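Local coordinates for protein Ydr267cp (Saccharomyces cerevisiae, PDB 2HES) that acts as an essential component of the cytosolic iron-sulfur protein assembly machinery, needed for the maturation of iron-sulfur proteins outside the mitochondria, at residues L291-V295 with Y296-V300. Residues are numbered along the deposited sequence; the frame is centred on the assembly and turned at random.
Sequences LCHGV and YEINV
The Y296 ring is met on one face by the methyl CG1 of V295 and at its edge, in plane, by the carbonyl oxygen of H293. The first is a CH-pi contact, with V295 CG1 4.1 Å from the ring centroid and displaced toward the rim; the second brings H293 O to 3.3 Å from Y296 CD2. V295 makes its contact by holding CG1 between its own backbone N and carbonyl carbon (chi1 67°). The imidazole of H293 lies deeper, where I298 crosses it at about a right angle, CG1 coming obliquely to 3.7 Å from H293 CD2. I298 CG1, set anti to the carbonyl carbon (chi1 -51°), also carries CD1 to CB of C292, at 3.7 Å.

Two overlapping beta turns, type I from L291 to G294 and type II' from H293 to Y296, illustrate how a short loop can turn the chain while burying a polar ring. The second has G294 at a positive phi and is closed by Y296 N donating to H293 O over 3.0 Å. A water inside the bend accepts from H293 N and donates to G294 O and Y296 O, tying three backbone groups together.

With I298 cut back to an alanine, the loss of CG1, CG2 and CD1 would probably leave H293 CD2 and C292 CB without this apolar neighbour. In this WD 7 repeat the loop leads from strand 282-289 of one propeller blade to strand 298-303 of the next. Both imidazole nitrogens are hydrogen-bonded, NE2 to T314 and ND1 to D318, an arrangement recalling the structural histidine network of WD40 blades; these two polar bonds are likely to fix the ring's rotation while I298 packs obliquely against CD2.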
ATOM      1  N   LEU A 291     -11.134  18.802  -0.196  1.00 28.95           N
ATOM      2  CA  LEU A 291     -10.779  19.197   1.178  1.00 29.79           C
ATOM      3  C   LEU A 291     -11.121  18.127   2.211  1.00 30.34           C
ATOM      4  O   LEU A 291     -11.723  18.416   3.270  1.00 30.54           O
ATOM      5  CB  LEU A 291     -11.434  20.544   1.547  1.00 30.73           C
ATOM      6  CG  LEU A 291     -11.226  21.647   0.517  1.00 31.57           C
ATOM      7  CD1 LEU A 291     -11.946  22.882   0.994  1.00 34.84           C
ATOM      8  CD2 LEU A 291      -9.747  21.924   0.271  1.00 32.69           C
ATOM      9  N   CYS A 292     -10.742  16.882   1.913  1.00 28.63           N
ATOM     10  CA  CYS A 292     -11.100  15.789   2.816  1.00 28.72           C
ATOM     11  C   CYS A 292     -10.317  15.838   4.127  1.00 27.64           C
ATOM     12  O   CYS A 292     -10.796  15.314   5.124  1.00 29.01           O
ATOM     13  CB  CYS A 292     -10.942  14.437   2.115  1.00 27.76           C
ATOM     14  SG  CYS A 292     -12.183  14.181   0.866  1.00 29.41           S
ATOM     15  N   HIS A 293      -9.118  16.420   4.100  1.00 27.51           N
ATOM     16  CA  HIS A 293      -8.289  16.674   5.292  1.00 27.45           C
ATOM     17  C   HIS A 293      -8.055  18.165   5.460  1.00 27.44           C
ATOM     18  O   HIS A 293      -6.967  18.603   5.767  1.00 28.41           O
ATOM     19  CB  HIS A 293      -6.982  15.878   5.245  1.00 27.18           C
ATOM     20  CG  HIS A 293      -7.189  14.433   5.534  1.00 27.19           C
ATOM     21  ND1 HIS A 293      -6.695  13.820   6.667  1.00 25.97           N
ATOM     22  CD2 HIS A 293      -7.933  13.503   4.894  1.00 26.07           C
ATOM     23  CE1 HIS A 293      -7.100  12.560   6.691  1.00 24.20           C
ATOM     24  NE2 HIS A 293      -7.845  12.339   5.623  1.00 28.93           N
ATOM     25  N   GLY A 294      -9.107  18.943   5.241  1.00 28.54           N
ATOM     26  CA  GLY A 294      -8.978  20.399   5.265  1.00 29.62           C
ATOM     27  C   GLY A 294      -7.988  20.869   4.230  1.00 29.84           C
ATOM     28  O   GLY A 294      -8.097  20.507   3.053  1.00 30.02           O
ATOM     29  N   VAL A 295      -6.994  21.630   4.679  1.00 30.75           N
ATOM     30  CA  VAL A 295      -5.949  22.154   3.812  1.00 31.70           C
ATOM     31  C   VAL A 295      -4.777  21.158   3.573  1.00 31.75           C
ATOM     32  O   VAL A 295      -3.803  21.486   2.857  1.00 33.02           O
ATOM     33  CB  VAL A 295      -5.415  23.500   4.372  1.00 32.25           C
ATOM     34  CG1 VAL A 295      -4.680  23.289   5.685  1.00 32.65           C
ATOM     35  CG2 VAL A 295      -4.511  24.183   3.363  1.00 33.08           C
ATOM     36  N   TYR A 296      -4.884  19.957   4.152  1.00 29.76           N
ATOM     37  CA  TYR A 296      -3.775  19.009   4.214  1.00 29.01           C
ATOM     38  C   TYR A 296      -3.687  17.960   3.091  1.00 26.83           C
ATOM     39  O   TYR A 296      -4.697  17.444   2.598  1.00 26.07           O
ATOM     40  CB  TYR A 296      -3.767  18.302   5.585  1.00 29.62           C
ATOM     41  CG  TYR A 296      -3.450  19.258   6.729  1.00 30.27           C
ATOM     42  CD1 TYR A 296      -2.126  19.520   7.091  1.00 32.23           C
ATOM     43  CD2 TYR A 296      -4.465  19.899   7.426  1.00 31.13           C
ATOM     44  CE1 TYR A 296      -1.820  20.406   8.134  1.00 33.03           C
ATOM     45  CE2 TYR A 296      -4.176  20.792   8.472  1.00 30.17           C
ATOM     46  CZ  TYR A 296      -2.857  21.038   8.808  1.00 31.68           C
ATOM     47  OH  TYR A 296      -2.539  21.908   9.839  1.00 34.31           O
ATOM     48  N   GLU A 297      -2.448  17.637   2.725  1.00 25.87           N
ATOM     49  CA  GLU A 297      -2.174  16.594   1.724  1.00 25.40           C
ATOM     50  C   GLU A 297      -2.677  15.265   2.287  1.00 24.71           C
ATOM     51  O   GLU A 297      -2.630  15.058   3.514  1.00 26.36           O
ATOM     52  CB  GLU A 297      -0.677  16.532   1.412  1.00 24.98           C
ATOM     53  CG  GLU A 297      -0.185  17.755   0.574  1.00 26.76           C
ATOM     54  CD  GLU A 297       1.256  17.676   0.086  1.00 28.27           C
ATOM     55  OE1 GLU A 297       1.946  16.662   0.310  1.00 32.86           O
ATOM     56  OE2 GLU A 297       1.727  18.651  -0.534  1.00 35.61           O
ATOM     57  N   ILE A 298      -3.202  14.391   1.424  1.00 23.65           N
ATOM     58  CA  ILE A 298      -3.680  13.085   1.873  1.00 22.32           C
ATOM     59  C   ILE A 298      -2.706  12.039   1.324  1.00 22.99           C
ATOM     60  O   ILE A 298      -2.402  12.046   0.110  1.00 23.40           O
ATOM     61  CB  ILE A 298      -5.114  12.767   1.387  1.00 22.62           C
ATOM     62  CG1 ILE A 298      -6.110  13.896   1.695  1.00 22.91           C
ATOM     63  CG2 ILE A 298      -5.590  11.425   1.950  1.00 21.49           C
ATOM     64  CD1 ILE A 298      -7.500  13.642   1.162  1.00 21.92           C
ATOM     65  N   ASN A 299      -2.248  11.112   2.177  1.00 21.46           N
ATOM     66  CA  ASN A 299      -1.117  10.249   1.798  1.00 21.39           C
ATOM     67  C   ASN A 299      -1.515   8.821   1.525  1.00 20.80           C
ATOM     68  O   ASN A 299      -0.760   8.072   0.856  1.00 20.65           O
ATOM     69  CB  ASN A 299      -0.088  10.233   2.933  1.00 21.51           C
ATOM     70  CG  ASN A 299       0.496  11.593   3.188  1.00 24.13           C
ATOM     71  OD1 ASN A 299       1.062  12.221   2.291  1.00 24.01           O
ATOM     72  ND2 ASN A 299       0.358  12.066   4.421  1.00 26.73           N
ATOM     73  N   VAL A 300      -2.641   8.419   2.095  1.00 20.17           N
ATOM     74  CA  VAL A 300      -3.022   6.988   2.130  1.00 20.95           C
ATOM     75  C   VAL A 300      -4.520   6.784   2.124  1.00 21.06           C
ATOM     76  O   VAL A 300      -5.266   7.576   2.722  1.00 22.54           O
ATOM     77  CB  VAL A 300      -2.288   6.178   3.284  1.00 21.67           C
ATOM     78  CG1 VAL A 300      -2.612   6.724   4.678  1.00 22.68           C
ATOM     79  CG2 VAL A 300      -2.645   4.728   3.221  1.00 24.15           C
TER
HETATM   80  O   HOH W   1      -7.328  17.862   2.355  1.00 30.30           O